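Long-range contacts in tail spike protein gp49 (Pseudomonas phage LKA1, PDB 4RU4), which probably cleaves the O-specific polysaccharide of Pseudomonas as a lyase in the phage tailspike, degrading host envelope material during virus entry: residues Ser157-Tyr165 / Asp330-Cys338; Ala508-Gly516 / Asn594-Val602. All coordinates share one frame; numbering follows the deposited sequence. Where two conformers were deposited one is given.

Interaction 1. Residues Ser157-Tyr165 / Asp330-Cys338; sequences SFSGFRTSY and DFHGNAEDC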
loop_
_atom_site.group_PDB
_atom_site.type_symbol
_atom_site.label_atom_id
_atom_site.label_comp_id
_atom_site.label_asym_id
_atom_site.label_seq_id
_atom_site.Cartn_x
_atom_site.Cartn_y
_atom_site.Cartn_z
ATOM N N SER B 157 18.916 -11.647 -25.640
ATOM C CA SER B 157 17.637 -12.195 -26.066
ATOM C C SER B 157 16.421 -11.582 -25.309
ATOM O O SER B 157 15.304 -11.606 -25.825
ATOM C CB SER B 157 17.640 -13.727 -26.067
ATOM O OG SER B 157 18.143 -14.284 -24.856
ATOM N N PHE B 158 16.630 -11.005 -24.124
ATOM C CA PHE B 158 15.541 -10.235 -23.499
ATOM C C PHE B 158 15.635 -8.710 -23.832
ATOM O O PHE B 158 14.649 -8.064 -24.215
ATOM C CB PHE B 158 15.533 -10.429 -21.971
ATOM C CG PHE B 158 14.532 -9.531 -21.241
ATOM C CD1 PHE B 158 13.178 -9.840 -21.236
ATOM C CD2 PHE B 158 14.955 -8.390 -20.574
ATOM C CE1 PHE B 158 12.239 -9.002 -20.565
ATOM C CE2 PHE B 158 14.040 -7.551 -19.918
ATOM C CZ PHE B 158 12.687 -7.868 -19.910
ATOM N N SER B 159 16.814 -8.143 -23.636
ATOM C CA SER B 159 17.046 -6.715 -23.912
ATOM C C SER B 159 18.392 -6.450 -24.581
ATOM O O SER B 159 19.418 -7.042 -24.209
ATOM C CB SER B 159 16.943 -5.905 -22.612
ATOM O OG SER B 159 17.396 -4.585 -22.814
ATOM N N GLY B 160 18.404 -5.539 -25.555
ATOM C CA GLY B 160 19.624 -5.221 -26.249
ATOM C C GLY B 160 20.548 -4.312 -25.450
ATOM O O GLY B 160 21.674 -4.062 -25.877
ATOM N N PHE B 161 20.080 -3.799 -24.309
ATOM C CA PHE B 161 20.879 -2.822 -23.563
ATOM C C PHE B 161 22.170 -3.443 -23.001
ATOM O O PHE B 161 23.175 -2.755 -22.869
ATOM C CB PHE B 161 20.049 -2.151 -22.455
ATOM C CG PHE B 161 19.150 -1.022 -22.949
ATOM C CD1 PHE B 161 19.676 0.250 -23.180
ATOM C CD2 PHE B 161 17.794 -1.229 -23.168
ATOM C CE1 PHE B 161 18.866 1.290 -23.613
ATOM C CE2 PHE B 161 16.951 -0.172 -23.604
ATOM C CZ PHE B 161 17.506 1.080 -23.833
ATOM N N ARG B 162 22.132 -4.727 -22.661
ATOM C CA ARG B 162 23.335 -5.457 -22.221
ATOM C C ARG B 162 23.320 -6.855 -22.756
ATOM O O ARG B 162 22.272 -7.469 -22.854
ATOM C CB ARG B 162 23.443 -5.553 -20.673
ATOM C CG ARG B 162 23.517 -4.182 -20.014
ATOM C CD ARG B 162 24.293 -4.151 -18.700
ATOM N NE ARG B 162 23.881 -3.005 -17.892
ATOM C CZ ARG B 162 24.508 -2.589 -16.781
ATOM N NH1 ARG B 162 25.625 -3.184 -16.365
ATOM N NH2 ARG B 162 24.018 -1.566 -16.083
ATOM N N THR B 163 24.519 -7.341 -23.088
ATOM C CA THR B 163 24.792 -8.711 -23.492
ATOM C C THR B 163 24.109 -9.749 -22.607
ATOM O O THR B 163 23.472 -10.694 -23.092
ATOM C CB THR B 163 26.334 -8.972 -23.388
ATOM O OG1 THR B 163 27.028 -8.079 -24.264
ATOM C CG2 THR B 163 26.693 -10.409 -23.735
ATOM N N SER B 164 24.271 -9.568 -21.306
ATOM C CA SER B 164 23.850 -10.553 -20.319
ATOM C C SER B 164 22.334 -10.544 -20.066
ATOM O O SER B 164 21.829 -11.343 -19.278
ATOM C CB SER B 164 24.586 -10.310 -18.997
ATOM O OG SER B 164 24.224 -9.026 -18.478
ATOM N N TYR B 165 21.611 -9.628 -20.707
ATOM C CA TYR B 165 20.158 -9.579 -20.504
ATOM C C TYR B 165 19.480 -10.611 -21.406
ATOM O O TYR B 165 18.872 -10.277 -22.424
ATOM C CB TYR B 165 19.598 -8.166 -20.761
ATOM C CG TYR B 165 20.052 -7.114 -19.761
ATOM C CD1 TYR B 165 20.699 -7.463 -18.577
ATOM C CD2 TYR B 165 19.801 -5.762 -20.001
ATOM C CE1 TYR B 165 21.108 -6.488 -17.661
ATOM C CE2 TYR B 165 20.178 -4.796 -19.094
ATOM C CZ TYR B 165 20.839 -5.153 -17.942
ATOM O OH TYR B 165 21.201 -4.150 -17.072
ATOM N N ASP B 330 17.461 0.121 -6.708
ATOM C CA ASP B 330 17.844 -0.242 -8.081
ATOM C C ASP B 330 17.003 -1.385 -8.681
ATOM O O ASP B 330 16.565 -2.289 -7.974
ATOM C CB ASP B 330 19.352 -0.597 -8.139
ATOM C CG ASP B 330 19.756 -1.164 -9.479
ATOM O OD1 ASP B 330 20.098 -0.357 -10.389
ATOM O OD2 ASP B 330 19.691 -2.413 -9.651
ATOM N N PHE B 331 16.731 -1.287 -9.980
ATOM C CA PHE B 331 16.458 -2.432 -10.839
ATOM C C PHE B 331 17.368 -2.242 -12.051
ATOM O O PHE B 331 17.479 -1.122 -12.559
ATOM C CB PHE B 331 15.023 -2.403 -11.378
ATOM C CG PHE B 331 13.956 -2.604 -10.340
ATOM C CD1 PHE B 331 13.810 -3.832 -9.703
ATOM C CD2 PHE B 331 13.044 -1.586 -10.058
ATOM C CE1 PHE B 331 12.822 -4.029 -8.761
ATOM C CE2 PHE B 331 12.046 -1.790 -9.111
ATOM C CZ PHE B 331 11.925 -3.028 -8.476
ATOM N N HIS B 332 17.993 -3.308 -12.549
ATOM C CA HIS B 332 18.666 -3.234 -13.862
ATOM C C HIS B 332 17.696 -3.499 -15.032
ATOM O O HIS B 332 16.536 -3.902 -14.833
ATOM C CB HIS B 332 19.852 -4.217 -13.929
ATOM C CG HIS B 332 21.093 -3.700 -13.283
ATOM N ND1 HIS B 332 21.094 -3.154 -12.015
ATOM C CD2 HIS B 332 22.374 -3.648 -13.722
ATOM C CE1 HIS B 332 22.324 -2.775 -11.707
ATOM N NE2 HIS B 332 23.121 -3.076 -12.717
ATOM N N GLY B 333 18.154 -3.247 -16.257
ATOM C CA GLY B 333 17.274 -3.374 -17.415
ATOM C C GLY B 333 16.770 -4.757 -17.770
ATOM O O GLY B 333 16.031 -4.911 -18.753
ATOM N N ASN B 334 17.180 -5.787 -17.026
ATOM C CA ASN B 334 16.550 -7.085 -17.249
ATOM C C ASN B 334 15.444 -7.419 -16.244
ATOM O O ASN B 334 15.191 -8.591 -15.969
ATOM C CB ASN B 334 17.597 -8.216 -17.295
ATOM C CG ASN B 334 18.216 -8.490 -15.924
ATOM O OD1 ASN B 334 18.341 -7.589 -15.105
ATOM N ND2 ASN B 334 18.601 -9.745 -15.678
ATOM N N ALA B 335 14.800 -6.392 -15.679
ATOM C CA ALA B 335 13.722 -6.586 -14.721
ATOM C C ALA B 335 12.399 -6.472 -15.462
ATOM O O ALA B 335 12.267 -5.635 -16.342
ATOM C CB ALA B 335 13.785 -5.524 -13.591
ATOM N N GLU B 336 11.425 -7.312 -15.119
ATOM C CA GLU B 336 10.054 -7.133 -15.620
ATOM C C GLU B 336 9.052 -7.417 -14.520
ATOM O O GLU B 336 9.167 -8.452 -13.861
ATOM C CB GLU B 336 9.768 -8.041 -16.815
ATOM C CG GLU B 336 8.288 -8.132 -17.170
ATOM C CD GLU B 336 8.002 -8.852 -18.487
ATOM O OE1 GLU B 336 8.828 -9.658 -18.949
ATOM O OE2 GLU B 336 6.927 -8.605 -19.064
ATOM N N ASP B 337 8.076 -6.524 -14.312
ATOM C CA ASP B 337 6.993 -6.830 -13.381
ATOM C C ASP B 337 7.578 -6.934 -11.977
ATOM O O ASP B 337 7.395 -7.923 -11.276
ATOM C CB ASP B 337 6.264 -8.142 -13.761
ATOM C CG ASP B 337 4.987 -8.366 -12.952
ATOM O OD1 ASP B 337 4.422 -7.382 -12.422
ATOM O OD2 ASP B 337 4.540 -9.530 -12.846
ATOM N N CYS B 338 8.321 -5.914 -11.576
ATOM C CA CYS B 338 8.858 -5.874 -10.217
ATOM C C CYS B 338 8.478 -4.538 -9.592
ATOM O O CYS B 338 8.121 -3.601 -10.302
ATOM C CB CYS B 338 10.377 -5.973 -10.255
ATOM S SG CYS B 338 11.033 -7.563 -10.779
HETATM O O HOH W 1 16.206 -3.229 -20.832
HETATM O O HOH W 2 25.774 -2.681 -13.210
#
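The Tyr-165 ring is sandwiched between its own loop and the facing turn: Arg-162 CB lies over the centre of one face and the backbone N of Asn-334 over the centre of the opposite one. CB of Asn-334 makes a CH-pi contact with this second face, 3.9 Å from the Tyr-165 ring centroid, and the Asn-334 amide runs almost parallel to the ring, the planes 9° apart. A chi1 of 70° sets Asn-334 CG between the backbone N and the carbonyl carbon and brings the amide over the ring, while ND2 bonds to Gly-298. CE2 of the same ring packs 3.6 Å from Gly-333 CA. Phe-158 brings its ring edge to the backbone, CE2 standing 3.5 Å from Gly-333 O. That carbonyl also accepts from water 1 (2.7 Å to Gly-333 O), which in turn accepts from Ser-159 OG; this hydroxyl receives Phe-161 N in an ST turn. Farther out, CD2 of His-332 sits over one face of the Arg-162 guanidinium, and water 2 joins Arg-162 NH1 to His-332 NE2, 2.7 Å from the latter. His-332 ND1 donates in its ring plane to the syn side of Asp-330 OD2 (2.8 Å), which fixes the ring's rotation. Glu-376 pairs with Arg-162 NE and bonds Tyr-165 OH and Gly-333 N. The loop of the Ig-like insertion is thus held on the pectin-lyase-like beta-helix largely by ring packing, water and the shared Glu-376, which probably also balances the charge of Arg-162.

Interaction 2. Residues Ala508-Gly516 / Asn594-Val602; sequences APMRMPVLG and NWQAGIYEV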
loop_
_atom_site.group_PDB
_atom_site.type_symbol
_atom_site.label_atom_id
_atom_site.label_comp_id
_atom_site.label_asym_id
_atom_site.label_seq_id
_atom_site.Cartn_x
_atom_site.Cartn_y
_atom_site.Cartn_z
ATOM N N ALA B 508 1.073 14.873 -30.629
ATOM C CA ALA B 508 0.375 13.813 -29.894
ATOM C C ALA B 508 -1.009 14.270 -29.443
ATOM O O ALA B 508 -1.224 15.466 -29.251
ATOM C CB ALA B 508 1.200 13.428 -28.666
ATOM N N PRO B 509 -1.955 13.333 -29.260
ATOM C CA PRO B 509 -3.245 13.749 -28.686
ATOM C C PRO B 509 -3.007 14.212 -27.243
ATOM O O PRO B 509 -2.522 13.418 -26.437
ATOM C CB PRO B 509 -4.061 12.462 -28.679
ATOM C CG PRO B 509 -3.375 11.552 -29.686
ATOM C CD PRO B 509 -1.924 11.888 -29.524
ATOM N N MET B 510 -3.348 15.463 -26.935
ATOM C CA MET B 510 -3.041 16.058 -25.646
ATOM C C MET B 510 -4.274 16.313 -24.821
ATOM O O MET B 510 -5.315 16.659 -25.369
ATOM C CB MET B 510 -2.381 17.426 -25.837
ATOM C CG MET B 510 -0.987 17.363 -26.370
ATOM S SD MET B 510 -0.422 19.058 -26.601
ATOM C CE MET B 510 1.200 18.705 -27.277
ATOM N N ARG B 511 -4.131 16.165 -23.503
ATOM C CA ARG B 511 -5.068 16.725 -22.537
ATOM C C ARG B 511 -4.295 17.671 -21.610
ATOM O O ARG B 511 -3.284 17.268 -21.030
ATOM C CB ARG B 511 -5.760 15.604 -21.736
ATOM C CG ARG B 511 -6.840 16.086 -20.801
ATOM C CD ARG B 511 -7.389 14.953 -19.932
ATOM N NE ARG B 511 -7.739 13.796 -20.708
ATOM C CZ ARG B 511 -7.597 12.531 -20.308
ATOM N NH1 ARG B 511 -7.162 12.202 -19.088
ATOM N NH2 ARG B 511 -7.947 11.584 -21.146
ATOM N N MET B 512 -4.723 18.940 -21.529
ATOM C CA MET B 512 -4.038 19.966 -20.727
ATOM C C MET B 512 -5.081 20.687 -19.877
ATOM O O MET B 512 -6.247 20.799 -20.287
ATOM C CB MET B 512 -3.286 20.980 -21.616
ATOM C CG MET B 512 -2.158 20.356 -22.446
ATOM S SD MET B 512 -0.736 19.977 -21.410
ATOM C CE MET B 512 -0.141 18.462 -22.157
ATOM N N PRO B 513 -4.679 21.155 -18.686
ATOM C CA PRO B 513 -5.640 21.638 -17.681
ATOM C C PRO B 513 -6.404 22.868 -18.158
ATOM O O PRO B 513 -5.910 23.605 -19.019
ATOM C CB PRO B 513 -4.748 22.034 -16.490
ATOM C CG PRO B 513 -3.428 21.309 -16.707
ATOM C CD PRO B 513 -3.283 21.177 -18.197
ATOM N N VAL B 514 -7.571 23.093 -17.563
ATOM C CA VAL B 514 -8.427 24.235 -17.876
ATOM C C VAL B 514 -8.034 25.456 -17.040
ATOM O O VAL B 514 -7.782 25.344 -15.841
ATOM C CB VAL B 514 -9.921 23.889 -17.600
ATOM C CG1 VAL B 514 -10.847 25.044 -17.994
ATOM C CG2 VAL B 514 -10.293 22.612 -18.346
ATOM N N LEU B 515 -7.993 26.616 -17.681
ATOM C CA LEU B 515 -7.809 27.875 -16.982
ATOM C C LEU B 515 -8.962 28.753 -17.433
ATOM O O LEU B 515 -9.474 28.560 -18.526
ATOM C CB LEU B 515 -6.485 28.527 -17.373
ATOM C CG LEU B 515 -5.259 27.779 -16.846
ATOM C CD1 LEU B 515 -3.970 28.364 -17.441
ATOM C CD2 LEU B 515 -5.253 27.843 -15.311
ATOM N N GLY B 516 -9.364 29.711 -16.606
ATOM C CA GLY B 516 -10.500 30.556 -16.957
ATOM C C GLY B 516 -10.792 31.629 -15.933
ATOM O O GLY B 516 -10.174 31.666 -14.876
ATOM N N ASN B 594 -16.762 35.855 -19.675
ATOM C CA ASN B 594 -16.400 34.600 -19.009
ATOM C C ASN B 594 -15.593 33.754 -19.994
ATOM O O ASN B 594 -16.124 33.297 -21.018
ATOM C CB ASN B 594 -17.663 33.804 -18.651
ATOM C CG ASN B 594 -18.485 34.433 -17.526
ATOM O OD1 ASN B 594 -18.821 33.755 -16.560
ATOM N ND2 ASN B 594 -18.821 35.730 -17.654
ATOM N N TRP B 595 -14.311 33.558 -19.716
ATOM C CA TRP B 595 -13.441 32.901 -20.697
ATOM C C TRP B 595 -12.860 31.659 -20.078
ATOM O O TRP B 595 -12.735 31.556 -18.838
ATOM C CB TRP B 595 -12.301 33.853 -21.132
ATOM C CG TRP B 595 -11.298 34.072 -20.013
ATOM C CD1 TRP B 595 -11.371 35.025 -19.040
ATOM C CD2 TRP B 595 -10.111 33.309 -19.741
ATOM N NE1 TRP B 595 -10.303 34.914 -18.175
ATOM C CE2 TRP B 595 -9.516 33.863 -18.577
ATOM C CE3 TRP B 595 -9.504 32.200 -20.353
ATOM C CZ2 TRP B 595 -8.327 33.367 -18.024
ATOM C CZ3 TRP B 595 -8.325 31.695 -19.807
ATOM C CH2 TRP B 595 -7.747 32.287 -18.640
ATOM N N GLN B 596 -12.511 30.695 -20.923
ATOM C CA GLN B 596 -11.762 29.546 -20.440
ATOM C C GLN B 596 -10.995 28.884 -21.577
ATOM O O GLN B 596 -11.301 29.084 -22.752
ATOM C CB GLN B 596 -12.674 28.546 -19.729
ATOM C CG GLN B 596 -13.671 27.815 -20.642
ATOM C CD GLN B 596 -14.747 27.170 -19.818
ATOM O OE1 GLN B 596 -15.570 27.857 -19.221
ATOM N NE2 GLN B 596 -14.695 25.852 -19.702
ATOM N N ALA B 597 -9.984 28.107 -21.213
ATOM C CA ALA B 597 -9.036 27.577 -22.186
ATOM C C ALA B 597 -8.610 26.192 -21.703
ATOM O O ALA B 597 -8.446 25.979 -20.491
ATOM C CB ALA B 597 -7.788 28.518 -22.283
ATOM N N GLY B 598 -8.404 25.258 -22.631
ATOM C CA GLY B 598 -7.905 23.947 -22.261
ATOM C C GLY B 598 -7.610 23.156 -23.522
ATOM O O GLY B 598 -7.862 23.657 -24.622
ATOM N N ILE B 599 -7.026 21.962 -23.380
ATOM C CA ILE B 599 -6.825 21.120 -24.542
ATOM C C ILE B 599 -7.442 19.751 -24.249
ATOM O O ILE B 599 -7.196 19.173 -23.195
ATOM C CB ILE B 599 -5.343 21.061 -24.986
ATOM C CG1 ILE B 599 -4.810 22.480 -25.325
ATOM C CG2 ILE B 599 -5.205 20.164 -26.220
ATOM C CD1 ILE B 599 -3.242 22.564 -25.598
ATOM N N TYR B 600 -8.241 19.229 -25.181
ATOM C CA TYR B 600 -9.111 18.107 -24.859
ATOM C C TYR B 600 -9.150 17.129 -26.019
ATOM O O TYR B 600 -10.207 16.909 -26.590
ATOM C CB TYR B 600 -10.550 18.596 -24.601
ATOM C CG TYR B 600 -10.682 19.900 -23.817
ATOM C CD1 TYR B 600 -10.551 19.931 -22.438
ATOM C CD2 TYR B 600 -10.998 21.090 -24.469
ATOM C CE1 TYR B 600 -10.703 21.124 -21.729
ATOM C CE2 TYR B 600 -11.140 22.281 -23.779
ATOM C CZ TYR B 600 -11.001 22.301 -22.414
ATOM O OH TYR B 600 -11.159 23.512 -21.746
ATOM N N GLU B 601 -8.007 16.524 -26.341
ATOM C CA GLU B 601 -7.904 15.688 -27.533
ATOM C C GLU B 601 -7.943 14.176 -27.247
ATOM O O GLU B 601 -7.957 13.369 -28.171
ATOM C CB GLU B 601 -6.623 16.043 -28.286
ATOM C CG GLU B 601 -6.609 17.492 -28.805
ATOM C CD GLU B 601 -5.271 17.879 -29.381
ATOM O OE1 GLU B 601 -4.305 17.110 -29.184
ATOM O OE2 GLU B 601 -5.182 18.958 -30.014
ATOM N N VAL B 602 -7.935 13.782 -25.978
ATOM C CA VAL B 602 -7.873 12.362 -25.664
ATOM C C VAL B 602 -8.536 12.119 -24.307
ATOM O O VAL B 602 -8.754 13.066 -23.525
ATOM C CB VAL B 602 -6.423 11.837 -25.739
ATOM C CG1 VAL B 602 -5.549 12.439 -24.641
ATOM C CG2 VAL B 602 -6.368 10.294 -25.702
ATOM O OXT VAL B 602 -8.891 10.984 -23.991
#
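An antiparallel strand pair with a beta bulge joins 510-516 to 594-600 in the C-terminal Ig-like region and sets the C-terminus beside residues 509-511. Met-512 and Ile-599 form a hydrogen-bonded pair, as do Leu-515 and Ala-597, and the register slips by one residue between them. Ala-597 N reaches Leu-515 O at 2.8 Å, nearly along the C=O axis. Beyond the bulge, Gly-516 CA lies over the six-membered ring of Trp-595, 3.5 Å from its centroid and only 6° off the normal, a CH-pi contact; Trp-595 CG stands between its backbone N and carbonyl carbon (chi1 70°), which turns the indole back onto the glycine. On the same face as each other, Met-512 and Ile-599 lie side by side, CB to CB 3.9 Å. Val-514 CG2 meets the Tyr-600 ring at its edge, 3.7 Å from CE1. At the chain end, Glu-601 OE1 takes Met-510 N on its anti side (2.9 Å), Glu-601 N returns a bond to Met-510 O, and OE2 pairs with Lys-542. Arg-511 grips the terminal carboxylate side-on: NE (3.1 Å) and NH2 (2.9 Å) both donate to Val-602 O from above its carbonyl plane, and NH2 adds a salt bridge, weak as a hydrogen bond, to OXT. Arg-511 also bonds Leu-489 O of the second subunit and Glu-487 of strand 484-487, parallel to 510-522; strand 545-551 flanks 590-600, and neighbouring subunits pack against Tyr-600 and Gln-596.

Both contacts are largely buried, yet they are independent: their centres lie 38 Å apart and their nearest atoms about 21 Å. Interaction 1 is a tertiary docking of an Ig-like loop against a turn of the beta-helix, with Arg-162 at the exposed end and irregular, partly water-mediated chemistry. Interaction 2 pairs strands 510-522 and 590-600 within the C-terminal part of the chain, where regular backbone bonding dominates and a terminal carboxylate is neutralised, probably, by an arginine. Their settings in the trimer also differ: 508-516 and 594-602 touch both other subunits, whereas 157-165 / 330-338 meets another subunit at a single residue.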